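Local coordinates for beta-catenin homolog sys-1 (Caenorhabditis elegans, PDB 3C2G), which acts as a Wnt-pathway transcriptional coregulator that binds the TCF factor POP-1 directly and activates or represses target genes, at residues I526-L530 with N568-V572; R461-R466 with Q520-T525; C573-E578 with S611-F616. All coordinates share one frame; numbering follows the deposited sequence.

Interaction 1: residues I526-L530 with N568-V572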
ATOM      1  N   ILE A 526     -15.361  27.920  -7.065  1.00 31.84           N
ATOM      2  CA  ILE A 526     -15.346  29.314  -7.496  1.00 31.93           C
ATOM      3  C   ILE A 526     -14.694  29.400  -8.888  1.00 32.52           C
ATOM      4  O   ILE A 526     -15.178  30.082  -9.793  1.00 32.55           O
ATOM      5  CB  ILE A 526     -14.604  30.215  -6.463  1.00 31.75           C
ATOM      6  CG1 ILE A 526     -15.276  30.146  -5.084  1.00 31.05           C
ATOM      7  CG2 ILE A 526     -14.506  31.663  -6.949  1.00 31.19           C
ATOM      8  CD1 ILE A 526     -16.798  30.228  -5.100  1.00 30.43           C
ATOM      9  N   SER A 527     -13.614  28.653  -9.056  1.00 32.21           N
ATOM     10  CA  SER A 527     -12.814  28.734 -10.255  1.00 31.69           C
ATOM     11  C   SER A 527     -13.526  28.077 -11.434  1.00 31.45           C
ATOM     12  O   SER A 527     -13.408  28.524 -12.572  1.00 32.09           O
ATOM     13  CB  SER A 527     -11.448  28.110  -9.978  1.00 31.43           C
ATOM     14  OG  SER A 527     -10.817  27.728 -11.166  1.00 33.41           O
ATOM     15  N   LEU A 528     -14.293  27.033 -11.164  1.00 30.86           N
ATOM     16  CA  LEU A 528     -15.064  26.388 -12.220  1.00 29.60           C
ATOM     17  C   LEU A 528     -16.293  27.218 -12.644  1.00 30.03           C
ATOM     18  O   LEU A 528     -16.699  27.180 -13.808  1.00 30.58           O
ATOM     19  CB  LEU A 528     -15.458  24.963 -11.813  1.00 28.55           C
ATOM     20  CG  LEU A 528     -16.333  24.145 -12.767  1.00 27.12           C
ATOM     21  CD1 LEU A 528     -15.730  24.036 -14.149  1.00 23.40           C
ATOM     22  CD2 LEU A 528     -16.589  22.772 -12.194  1.00 28.61           C
ATOM     23  N   LEU A 529     -16.888  27.960 -11.718  1.00 29.88           N
ATOM     24  CA  LEU A 529     -18.021  28.797 -12.076  1.00 30.84           C
ATOM     25  C   LEU A 529     -17.559  29.917 -13.022  1.00 31.89           C
ATOM     26  O   LEU A 529     -18.267  30.254 -13.975  1.00 31.36           O
ATOM     27  CB  LEU A 529     -18.710  29.360 -10.846  1.00 30.67           C
ATOM     28  CG  LEU A 529     -19.432  28.346  -9.958  1.00 31.23           C
ATOM     29  CD1 LEU A 529     -19.939  29.034  -8.699  1.00 30.48           C
ATOM     30  CD2 LEU A 529     -20.575  27.642 -10.694  1.00 29.92           C
ATOM     31  N   LEU A 530     -16.355  30.440 -12.774  1.00 32.03           N
ATOM     32  CA  LEU A 530     -15.698  31.403 -13.660  1.00 32.89           C
ATOM     33  C   LEU A 530     -15.432  30.862 -15.069  1.00 34.26           C
ATOM     34  O   LEU A 530     -15.776  31.505 -16.077  1.00 34.77           O
ATOM     35  CB  LEU A 530     -14.385  31.873 -13.046  1.00 31.70           C
ATOM     36  CG  LEU A 530     -14.573  32.880 -11.914  1.00 34.35           C
ATOM     37  CD1 LEU A 530     -13.235  33.292 -11.366  1.00 34.15           C
ATOM     38  CD2 LEU A 530     -15.377  34.114 -12.395  1.00 35.95           C
ATOM     39  N   ASN A 568     -10.710  35.685  -7.476  1.00 37.77           N
ATOM     40  CA  ASN A 568     -11.771  34.865  -8.062  1.00 37.03           C
ATOM     41  C   ASN A 568     -13.113  35.114  -7.374  1.00 36.33           C
ATOM     42  O   ASN A 568     -14.161  35.235  -8.016  1.00 35.06           O
ATOM     43  CB  ASN A 568     -11.393  33.378  -8.030  1.00 36.38           C
ATOM     44  CG  ASN A 568     -10.512  32.975  -9.202  1.00 37.01           C
ATOM     45  OD1 ASN A 568     -10.342  33.729 -10.162  1.00 39.70           O
ATOM     46  ND2 ASN A 568      -9.962  31.783  -9.136  1.00 35.90           N
ATOM     47  N   VAL A 569     -13.052  35.207  -6.054  1.00 36.14           N
ATOM     48  CA  VAL A 569     -14.226  35.444  -5.246  1.00 35.95           C
ATOM     49  C   VAL A 569     -14.820  36.805  -5.577  1.00 35.93           C
ATOM     50  O   VAL A 569     -16.027  36.923  -5.752  1.00 36.41           O
ATOM     51  CB  VAL A 569     -13.900  35.294  -3.758  1.00 35.54           C
ATOM     52  CG1 VAL A 569     -14.889  36.044  -2.901  1.00 35.63           C
ATOM     53  CG2 VAL A 569     -13.869  33.807  -3.389  1.00 34.65           C
ATOM     54  N   LEU A 570     -13.970  37.816  -5.702  1.00 36.09           N
ATOM     55  CA  LEU A 570     -14.436  39.158  -6.039  1.00 36.36           C
ATOM     56  C   LEU A 570     -15.098  39.196  -7.407  1.00 36.51           C
ATOM     57  O   LEU A 570     -16.177  39.780  -7.565  1.00 37.61           O
ATOM     58  CB  LEU A 570     -13.288  40.167  -5.991  1.00 35.81           C
ATOM     59  CG  LEU A 570     -12.687  40.432  -4.616  1.00 37.00           C
ATOM     60  CD1 LEU A 570     -11.333  41.119  -4.734  1.00 34.89           C
ATOM     61  CD2 LEU A 570     -13.633  41.236  -3.755  1.00 36.45           C
ATOM     62  N   VAL A 571     -14.457  38.568  -8.385  1.00 36.13           N
ATOM     63  CA  VAL A 571     -14.913  38.631  -9.765  1.00 36.40           C
ATOM     64  C   VAL A 571     -16.221  37.879  -9.953  1.00 37.35           C
ATOM     65  O   VAL A 571     -17.130  38.386 -10.621  1.00 38.29           O
ATOM     66  CB  VAL A 571     -13.827  38.126 -10.734  1.00 37.01           C
ATOM     67  CG1 VAL A 571     -14.371  37.947 -12.162  1.00 37.08           C
ATOM     68  CG2 VAL A 571     -12.634  39.098 -10.737  1.00 36.57           C
ATOM     69  N   VAL A 572     -16.325  36.686  -9.363  1.00 37.19           N
ATOM     70  CA  VAL A 572     -17.528  35.880  -9.511  1.00 36.55           C
ATOM     71  C   VAL A 572     -18.724  36.594  -8.889  1.00 37.10           C
ATOM     72  O   VAL A 572     -19.820  36.578  -9.451  1.00 36.17           O
ATOM     73  CB  VAL A 572     -17.375  34.414  -8.962  1.00 36.58           C
ATOM     74  CG1 VAL A 572     -17.548  34.336  -7.450  1.00 33.94           C
ATOM     75  CG2 VAL A 572     -18.382  33.500  -9.623  1.00 35.32           C
TER
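L530 reaches across to N568, V571 and V572. CG anti to the carbonyl carbon (chi1 -76°) sets its two methyls against N568 and the valines. CD1 lies against the amide of N568, 3.2 Å from OD1, while CD2 meets CG1 of V571 at 4.0 Å and also touches CB of V572. Leucine suits the position because its two methyls can meet an amide and two valines at once. Replacing L530 by an alanine would probably leave a gap beside V571 and V572 and take the apolar neighbour from the N568 amide.

One turn earlier, I526 uses its CG2 methyl, 3.7 Å from CB of N568, and the two side chains run past each other in opposite directions. The same methyl meets CG2 of V569 at 4.2 Å and CG1 of V572 at 4.1 Å. V572 takes a rotamer with CG1 between its backbone N and carbonyl carbon (chi1 81°); this turns CG1 to I526 and leaves CG2 for CB of L529 at 4.3 Å. Valine's two methyls thus serve two neighbours from a short stem. Toward the partly exposed margin, the ND2 end of N568 passes CB of S527, where a small residue and an amide tolerate partial exposure.

The segment axes approach to 9.6 Å at 43°, a largely apolar helix pairing in the all-helical armadillo domain. On the far flanks, L528 packs on L465, F468 and I469 of helix 457-472, and L570 on I605, A608 and L612 of helix 603-613, while I526, L529 and V569 meet loop residues L555, I549 and L556.

Interaction 2: residues R461-R466 with Q520-T525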
ATOM      1  N   ARG A 461     -14.726  14.391  -5.375  1.00 31.17           N
ATOM      2  CA  ARG A 461     -15.495  15.556  -5.813  1.00 31.31           C
ATOM      3  C   ARG A 461     -14.575  16.727  -6.100  1.00 31.61           C
ATOM      4  O   ARG A 461     -14.805  17.499  -7.012  1.00 32.57           O
ATOM      5  CB  ARG A 461     -16.561  15.925  -4.776  1.00 31.02           C
ATOM      6  CG  ARG A 461     -17.605  14.843  -4.639  1.00 30.82           C
ATOM      7  CD  ARG A 461     -18.696  15.139  -3.640  1.00 30.53           C
ATOM      8  NE  ARG A 461     -19.809  14.247  -3.941  1.00 33.25           N
ATOM      9  CZ  ARG A 461     -20.927  14.140  -3.233  1.00 32.37           C
ATOM     10  NH1 ARG A 461     -21.107  14.866  -2.133  1.00 32.73           N
ATOM     11  NH2 ARG A 461     -21.865  13.292  -3.634  1.00 29.23           N
ATOM     12  N   SER A 462     -13.509  16.834  -5.332  1.00 31.38           N
ATOM     13  CA  SER A 462     -12.520  17.851  -5.584  1.00 30.97           C
ATOM     14  C   SER A 462     -11.837  17.608  -6.934  1.00 30.78           C
ATOM     15  O   SER A 462     -11.627  18.551  -7.699  1.00 31.36           O
ATOM     16  CB  SER A 462     -11.500  17.854  -4.452  1.00 30.81           C
ATOM     17  OG  SER A 462     -10.600  18.928  -4.595  1.00 31.30           O
ATOM     18  N   THR A 463     -11.518  16.345  -7.223  1.00 29.88           N
ATOM     19  CA  THR A 463     -10.805  15.954  -8.449  1.00 28.84           C
ATOM     20  C   THR A 463     -11.692  16.118  -9.683  1.00 28.68           C
ATOM     21  O   THR A 463     -11.219  16.475 -10.758  1.00 28.36           O
ATOM     22  CB  THR A 463     -10.298  14.486  -8.354  1.00 28.68           C
ATOM     23  OG1 THR A 463      -9.450  14.354  -7.211  1.00 29.43           O
ATOM     24  CG2 THR A 463      -9.510  14.072  -9.589  1.00 27.22           C
ATOM     25  N   ILE A 464     -12.982  15.858  -9.521  1.00 28.90           N
ATOM     26  CA  ILE A 464     -13.930  16.026 -10.611  1.00 29.02           C
ATOM     27  C   ILE A 464     -14.026  17.497 -11.034  1.00 30.15           C
ATOM     28  O   ILE A 464     -14.050  17.796 -12.233  1.00 30.28           O
ATOM     29  CB  ILE A 464     -15.315  15.502 -10.235  1.00 28.76           C
ATOM     30  CG1 ILE A 464     -15.296  13.973 -10.160  1.00 27.54           C
ATOM     31  CG2 ILE A 464     -16.358  15.977 -11.247  1.00 28.01           C
ATOM     32  CD1 ILE A 464     -16.548  13.378  -9.549  1.00 25.68           C
ATOM     33  N   LEU A 465     -14.066  18.405 -10.060  1.00 29.92           N
ATOM     34  CA  LEU A 465     -14.163  19.822 -10.370  1.00 30.45           C
ATOM     35  C   LEU A 465     -12.959  20.216 -11.205  1.00 31.21           C
ATOM     36  O   LEU A 465     -13.084  20.961 -12.188  1.00 31.23           O
ATOM     37  CB  LEU A 465     -14.246  20.683  -9.108  1.00 29.28           C
ATOM     38  CG  LEU A 465     -15.469  20.479  -8.225  1.00 29.31           C
ATOM     39  CD1 LEU A 465     -15.365  21.351  -6.969  1.00 29.50           C
ATOM     40  CD2 LEU A 465     -16.766  20.757  -8.983  1.00 30.37           C
ATOM     41  N   ARG A 466     -11.803  19.691 -10.813  1.00 31.64           N
ATOM     42  CA  ARG A 466     -10.560  19.971 -11.508  1.00 32.76           C
ATOM     43  C   ARG A 466     -10.620  19.471 -12.960  1.00 31.92           C
ATOM     44  O   ARG A 466     -10.216  20.174 -13.885  1.00 32.57           O
ATOM     45  CB  ARG A 466      -9.386  19.343 -10.761  1.00 33.01           C
ATOM     46  CG  ARG A 466      -8.209  20.274 -10.603  1.00 37.39           C
ATOM     47  CD  ARG A 466      -7.232  20.134 -11.718  1.00 42.71           C
ATOM     48  NE  ARG A 466      -6.509  21.381 -11.958  1.00 48.51           N
ATOM     49  CZ  ARG A 466      -5.195  21.511 -11.836  1.00 50.27           C
ATOM     50  NH1 ARG A 466      -4.464  20.462 -11.462  1.00 52.61           N
ATOM     51  NH2 ARG A 466      -4.616  22.676 -12.097  1.00 47.81           N
ATOM     52  N   GLN A 520      -9.652  23.143  -0.928  1.00 37.66           N
ATOM     53  CA  GLN A 520      -9.390  23.054  -2.372  1.00 37.15           C
ATOM     54  C   GLN A 520     -10.654  22.819  -3.206  1.00 35.78           C
ATOM     55  O   GLN A 520     -10.714  23.242  -4.352  1.00 35.99           O
ATOM     56  CB  GLN A 520      -8.257  22.073  -2.729  1.00 36.35           C
ATOM     57  CG  GLN A 520      -8.641  20.603  -2.798  1.00 39.61           C
ATOM     58  CD  GLN A 520      -7.575  19.694  -3.459  1.00 39.53           C
ATOM     59  OE1 GLN A 520      -6.461  20.130  -3.784  1.00 39.43           O
ATOM     60  NE2 GLN A 520      -7.930  18.418  -3.647  1.00 38.98           N
ATOM     61  N   LEU A 521     -11.659  22.170  -2.625  1.00 34.45           N
ATOM     62  CA  LEU A 521     -12.936  21.946  -3.297  1.00 33.37           C
ATOM     63  C   LEU A 521     -13.684  23.262  -3.455  1.00 34.20           C
ATOM     64  O   LEU A 521     -14.308  23.509  -4.491  1.00 34.57           O
ATOM     65  CB  LEU A 521     -13.801  20.953  -2.510  1.00 32.13           C
ATOM     66  CG  LEU A 521     -15.107  20.509  -3.173  1.00 29.88           C
ATOM     67  CD1 LEU A 521     -15.439  19.100  -2.797  1.00 29.01           C
ATOM     68  CD2 LEU A 521     -16.275  21.433  -2.832  1.00 29.51           C
ATOM     69  N   VAL A 522     -13.627  24.085  -2.410  1.00 34.38           N
ATOM     70  CA  VAL A 522     -14.260  25.387  -2.392  1.00 34.12           C
ATOM     71  C   VAL A 522     -13.669  26.274  -3.488  1.00 34.98           C
ATOM     72  O   VAL A 522     -14.417  26.882  -4.271  1.00 34.66           O
ATOM     73  CB  VAL A 522     -14.118  26.035  -0.998  1.00 34.08           C
ATOM     74  CG1 VAL A 522     -14.435  27.516  -1.042  1.00 32.45           C
ATOM     75  CG2 VAL A 522     -15.031  25.328  -0.006  1.00 33.37           C
ATOM     76  N   GLU A 523     -12.333  26.314  -3.549  1.00 34.99           N
ATOM     77  CA  GLU A 523     -11.601  27.134  -4.512  1.00 36.12           C
ATOM     78  C   GLU A 523     -11.895  26.689  -5.933  1.00 34.83           C
ATOM     79  O   GLU A 523     -12.135  27.513  -6.821  1.00 35.55           O
ATOM     80  CB  GLU A 523     -10.091  27.067  -4.252  1.00 35.61           C
ATOM     81  CG  GLU A 523      -9.656  27.727  -2.946  1.00 39.70           C
ATOM     82  CD  GLU A 523      -8.159  27.598  -2.665  1.00 41.49           C
ATOM     83  OE1 GLU A 523      -7.794  27.427  -1.473  1.00 48.23           O
ATOM     84  OE2 GLU A 523      -7.345  27.672  -3.628  1.00 48.87           O
ATOM     85  N   ARG A 524     -11.896  25.380  -6.140  1.00 33.34           N
ATOM     86  CA  ARG A 524     -12.162  24.828  -7.453  1.00 32.40           C
ATOM     87  C   ARG A 524     -13.586  25.112  -7.898  1.00 32.28           C
ATOM     88  O   ARG A 524     -13.829  25.274  -9.086  1.00 33.22           O
ATOM     89  CB  ARG A 524     -11.835  23.329  -7.502  1.00 31.61           C
ATOM     90  CG  ARG A 524     -10.354  23.077  -7.553  1.00 28.09           C
ATOM     91  CD  ARG A 524      -9.999  21.636  -7.350  1.00 26.05           C
ATOM     92  NE  ARG A 524      -8.553  21.458  -7.429  1.00 26.74           N
ATOM     93  CZ  ARG A 524      -7.945  20.276  -7.428  1.00 26.98           C
ATOM     94  NH1 ARG A 524      -8.666  19.167  -7.366  1.00 26.96           N
ATOM     95  NH2 ARG A 524      -6.623  20.202  -7.519  1.00 23.34           N
ATOM     96  N   THR A 525     -14.511  25.189  -6.948  1.00 31.19           N
ATOM     97  CA  THR A 525     -15.882  25.544  -7.255  1.00 30.90           C
ATOM     98  C   THR A 525     -15.927  26.973  -7.810  1.00 31.57           C
ATOM     99  O   THR A 525     -16.460  27.211  -8.895  1.00 30.69           O
ATOM    100  CB  THR A 525     -16.780  25.434  -6.006  1.00 31.06           C
ATOM    101  OG1 THR A 525     -16.794  24.079  -5.541  1.00 31.37           O
ATOM    102  CG2 THR A 525     -18.186  25.866  -6.322  1.00 28.58           C
TER
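R524 lays its extended side chain across the helix of S462 and R466, a knob set among S462, T463, L465 and R466. Its NH1 donates to O of S462 at 3.0 Å with an N-H...O angle of 154°. The oxygen lies close to the guanidinium plane, but the donor stands well above the carbonyl plane. Long reach and a flat donor-rich end make arginine apt here: the aliphatic part passes L465, CB to CB 3.9 Å, while the head takes a backbone carbonyl.

R466 runs beside that guanidinium, though the detail of its placement is doubtful; the two guanidinium planes lie 17° apart. Their like charges come within 4.5 Å, R466 NH1 to R524 NH2. OE1 of Q520 sits over one face of the R524 guanidinium, offset toward its rim. NE2 of the same amide gives S462 OG a weak bond of 2.9 Å. Serine is small enough for a close backbone approach, its CA 4.7 Å from that of L521.

Deeper in, L465 sends CD1 to CG of L521, 3.9 Å away, and beside T525 OG1. That hydroxyl is turned back on its own helix and donates to O of L521 at 2.8 Å, satisfying its polarity beside leucine.

The two short helix segments run in nearly the same direction, their axes 25° apart. T463 and I464 pack on L402 of helix 388-409; L465 and T525 share I498 of helix 494-507. The head of R461 leads away to the carbonyls of C446 and C449 and makes a cation-pi contact with W504, while V522 meets F565 of helix 563-579.

Interaction 3: residues C573-E578 with S611-F616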
ATOM      1  N   CYS A 573     -18.497  37.225  -7.738  1.00 37.35           N
ATOM      2  CA  CYS A 573     -19.544  37.965  -7.056  1.00 38.72           C
ATOM      3  C   CYS A 573     -20.051  39.108  -7.926  1.00 38.88           C
ATOM      4  O   CYS A 573     -21.259  39.275  -8.091  1.00 39.18           O
ATOM      5  CB  CYS A 573     -19.047  38.498  -5.717  1.00 38.66           C
ATOM      6  SG  CYS A 573     -18.996  37.258  -4.427  1.00 43.71           S
ATOM      7  N   ASP A 574     -19.120  39.863  -8.501  1.00 39.41           N
ATOM      8  CA  ASP A 574     -19.459  40.986  -9.345  1.00 40.74           C
ATOM      9  C   ASP A 574     -20.245  40.543 -10.568  1.00 40.61           C
ATOM     10  O   ASP A 574     -21.216  41.193 -10.950  1.00 41.52           O
ATOM     11  CB  ASP A 574     -18.204  41.751  -9.764  1.00 41.85           C
ATOM     12  CG  ASP A 574     -18.531  43.082 -10.415  1.00 44.60           C
ATOM     13  OD1 ASP A 574     -19.016  43.994  -9.702  1.00 46.68           O
ATOM     14  OD2 ASP A 574     -18.316  43.206 -11.643  1.00 47.72           O
ATOM     15  N   LYS A 575     -19.838  39.433 -11.170  1.00 40.22           N
ATOM     16  CA  LYS A 575     -20.544  38.893 -12.326  1.00 40.08           C
ATOM     17  C   LYS A 575     -21.929  38.342 -11.977  1.00 40.20           C
ATOM     18  O   LYS A 575     -22.852  38.408 -12.800  1.00 40.41           O
ATOM     19  CB  LYS A 575     -19.696  37.829 -13.023  1.00 40.34           C
ATOM     20  CG  LYS A 575     -18.531  38.400 -13.809  1.00 40.67           C
ATOM     21  CD  LYS A 575     -17.686  37.301 -14.407  1.00 42.65           C
ATOM     22  CE  LYS A 575     -16.503  37.859 -15.196  1.00 43.17           C
ATOM     23  NZ  LYS A 575     -16.941  38.633 -16.393  1.00 45.05           N
ATOM     24  N   ILE A 576     -22.087  37.805 -10.767  1.00 39.54           N
ATOM     25  CA  ILE A 576     -23.412  37.356 -10.329  1.00 39.21           C
ATOM     26  C   ILE A 576     -24.368  38.554 -10.177  1.00 39.54           C
ATOM     27  O   ILE A 576     -25.539  38.477 -10.559  1.00 38.37           O
ATOM     28  CB  ILE A 576     -23.367  36.511  -9.018  1.00 38.58           C
ATOM     29  CG1 ILE A 576     -22.710  35.153  -9.258  1.00 36.43           C
ATOM     30  CG2 ILE A 576     -24.771  36.279  -8.467  1.00 37.19           C
ATOM     31  CD1 ILE A 576     -22.206  34.505  -7.992  1.00 31.27           C
ATOM     32  N   LEU A 577     -23.856  39.658  -9.639  1.00 40.29           N
ATOM     33  CA  LEU A 577     -24.688  40.826  -9.369  1.00 41.51           C
ATOM     34  C   LEU A 577     -25.009  41.626 -10.624  1.00 43.28           C
ATOM     35  O   LEU A 577     -26.021  42.320 -10.668  1.00 44.06           O
ATOM     36  CB  LEU A 577     -24.066  41.707  -8.289  1.00 40.85           C
ATOM     37  CG  LEU A 577     -23.929  41.006  -6.937  1.00 40.16           C
ATOM     38  CD1 LEU A 577     -23.277  41.898  -5.905  1.00 38.56           C
ATOM     39  CD2 LEU A 577     -25.285  40.518  -6.440  1.00 40.17           C
ATOM     40  N   GLU A 578     -24.160  41.511 -11.646  1.00 44.56           N
ATOM     41  CA  GLU A 578     -24.441  42.102 -12.951  1.00 46.11           C
ATOM     42  C   GLU A 578     -25.703  41.494 -13.560  1.00 44.63           C
ATOM     43  O   GLU A 578     -26.434  42.181 -14.268  1.00 45.10           O
ATOM     44  CB  GLU A 578     -23.251  41.927 -13.902  1.00 46.19           C
ATOM     45  CG  GLU A 578     -23.314  42.740 -15.206  1.00 48.36           C
ATOM     46  CD  GLU A 578     -22.016  42.633 -16.042  1.00 50.71           C
ATOM     47  OE1 GLU A 578     -20.900  42.767 -15.459  1.00 53.85           O
ATOM     48  OE2 GLU A 578     -22.112  42.422 -17.286  1.00 55.96           O
ATOM     49  N   SER A 611     -15.258  47.756  -7.866  1.00 58.74           N
ATOM     50  CA  SER A 611     -16.305  47.397  -8.828  1.00 57.84           C
ATOM     51  C   SER A 611     -17.433  46.641  -8.125  1.00 57.20           C
ATOM     52  O   SER A 611     -18.605  46.903  -8.378  1.00 57.27           O
ATOM     53  CB  SER A 611     -15.747  46.550  -9.969  1.00 57.82           C
ATOM     54  OG  SER A 611     -14.557  47.106 -10.487  1.00 58.59           O
ATOM     55  N   LEU A 612     -17.067  45.713  -7.241  1.00 56.50           N
ATOM     56  CA  LEU A 612     -18.043  44.961  -6.452  1.00 56.26           C
ATOM     57  C   LEU A 612     -18.717  45.835  -5.389  1.00 56.90           C
ATOM     58  O   LEU A 612     -19.913  45.688  -5.127  1.00 56.28           O
ATOM     59  CB  LEU A 612     -17.400  43.720  -5.814  1.00 55.66           C
ATOM     60  CG  LEU A 612     -18.239  42.797  -4.917  1.00 55.36           C
ATOM     61  CD1 LEU A 612     -19.467  42.246  -5.628  1.00 53.29           C
ATOM     62  CD2 LEU A 612     -17.398  41.665  -4.382  1.00 55.17           C
ATOM     63  N   LEU A 613     -17.948  46.745  -4.789  1.00 58.00           N
ATOM     64  CA  LEU A 613     -18.475  47.677  -3.774  1.00 59.09           C
ATOM     65  C   LEU A 613     -19.677  48.506  -4.262  1.00 59.46           C
ATOM     66  O   LEU A 613     -20.673  48.654  -3.543  1.00 59.85           O
ATOM     67  CB  LEU A 613     -17.361  48.603  -3.277  1.00 58.99           C
ATOM     68  CG  LEU A 613     -17.575  49.393  -1.984  1.00 59.86           C
ATOM     69  CD1 LEU A 613     -17.666  48.472  -0.764  1.00 58.83           C
ATOM     70  CD2 LEU A 613     -16.453  50.420  -1.801  1.00 59.11           C
ATOM     71  N   SER A 614     -19.590  49.014  -5.490  1.00 59.68           N
ATOM     72  CA  SER A 614     -20.642  49.861  -6.054  1.00 60.44           C
ATOM     73  C   SER A 614     -21.992  49.157  -6.239  1.00 60.50           C
ATOM     74  O   SER A 614     -23.000  49.811  -6.498  1.00 60.47           O
ATOM     75  CB  SER A 614     -20.186  50.472  -7.382  1.00 60.61           C
ATOM     76  OG  SER A 614     -20.175  49.499  -8.416  1.00 61.70           O
ATOM     77  N   ARG A 615     -22.010  47.834  -6.110  1.00 60.85           N
ATOM     78  CA  ARG A 615     -23.239  47.054  -6.292  1.00 61.10           C
ATOM     79  C   ARG A 615     -24.185  47.151  -5.094  1.00 61.66           C
ATOM     80  O   ARG A 615     -25.405  47.011  -5.244  1.00 61.88           O
ATOM     81  CB  ARG A 615     -22.920  45.577  -6.544  1.00 60.97           C
ATOM     82  CG  ARG A 615     -21.956  45.298  -7.681  1.00 59.98           C
ATOM     83  CD  ARG A 615     -22.655  45.134  -9.002  1.00 58.21           C
ATOM     84  NE  ARG A 615     -21.717  44.690 -10.027  1.00 58.34           N
ATOM     85  CZ  ARG A 615     -21.974  44.696 -11.330  1.00 58.60           C
ATOM     86  NH1 ARG A 615     -23.146  45.129 -11.774  1.00 59.37           N
ATOM     87  NH2 ARG A 615     -21.057  44.268 -12.189  1.00 57.81           N
ATOM     88  N   PHE A 616     -23.620  47.400  -3.918  1.00 61.95           N
ATOM     89  CA  PHE A 616     -24.364  47.292  -2.666  1.00 62.55           C
ATOM     90  C   PHE A 616     -25.122  48.554  -2.260  1.00 64.07           C
ATOM     91  O   PHE A 616     -24.770  49.652  -2.688  1.00 63.80           O
ATOM     92  CB  PHE A 616     -23.421  46.816  -1.555  1.00 61.62           C
ATOM     93  CG  PHE A 616     -22.982  45.398  -1.734  1.00 60.05           C
ATOM     94  CD1 PHE A 616     -23.676  44.363  -1.115  1.00 58.38           C
ATOM     95  CD2 PHE A 616     -21.913  45.090  -2.569  1.00 57.71           C
ATOM     96  CE1 PHE A 616     -23.297  43.049  -1.305  1.00 57.22           C
ATOM     97  CE2 PHE A 616     -21.530  43.784  -2.766  1.00 56.94           C
ATOM     98  CZ  PHE A 616     -22.221  42.756  -2.133  1.00 58.38           C
TER
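A salt-bridge network of D574, E578 and R615 ties helix 563-579 to the C-terminal end of helix 603-613 and the turn L613-F616. R615 grips D574 side-on with two nitrogens: NE donates to OD1 at 2.8 Å and NH2 to OD2 at 3.0 Å. Both bonds are nearly straight, and both oxygens lie in or close to the guanidinium plane. The carboxylate is turned 51° against that plane, so its oxygens are met from above their own plane. E578, one turn on, adds a long salt bridge from OE1 to NH2 of R615, 3.6 Å. Acids four residues apart on a helix stand on one side of it, which suits them to share one arginine.

The guanidinium also lies with one face against the backbone of the acidic helix, near L577 C and E578 N. A bend in the arginine chain at its second torsion (chi2 -89°) brings the head to this position. OD1 of D574 is only 3.2 Å from O of S611, two acceptors whose mutual repulsion the arginine's charge probably relieves.

This is the C-terminal end of the armadillo domain, a superhelix of stacked helices, and a type I turn from L613 to F616 carries R615 back toward helix 563-579. S614 OG bonds to O of S611 within the same segment.

Beneath the charges the contact is apolar. L577 directs CD1 at CB of R615 and at CD1 of L612, 3.8 Å from each. The same methyl meets CZ of the F616 ring obliquely at 4.0 Å; leucine's compact fork fits between aliphatic and aromatic neighbours. L612 also sends CD1 to CB of C573. Farther out, W587, R583 and A584 cover L577, L594 packs on L612, and F616 meets I589 and R591.

Overall arrangement
The three contacts are successive steps in the packing of four helices toward the C-terminal end of the domain. Interaction 2 joins helix 457-472 to helix 515-535, interaction 1 joins 515-535 to 563-579, and interaction 3 joins 563-579 to 603-613. Neighbouring centres are about 12 Å apart, and leucine methyls link them: L528 CD2 lies 3.8 Å from L465 CD2, and L570 CD2 lies 3.8 Å from L612 CD2. Interactions 2 and 3 do not touch, with centres about 24 Å and nearest atoms about 9 Å apart. Character shifts along the series, from buried and mixed, through largely apolar, to a partly exposed salt-bridge network over leucines.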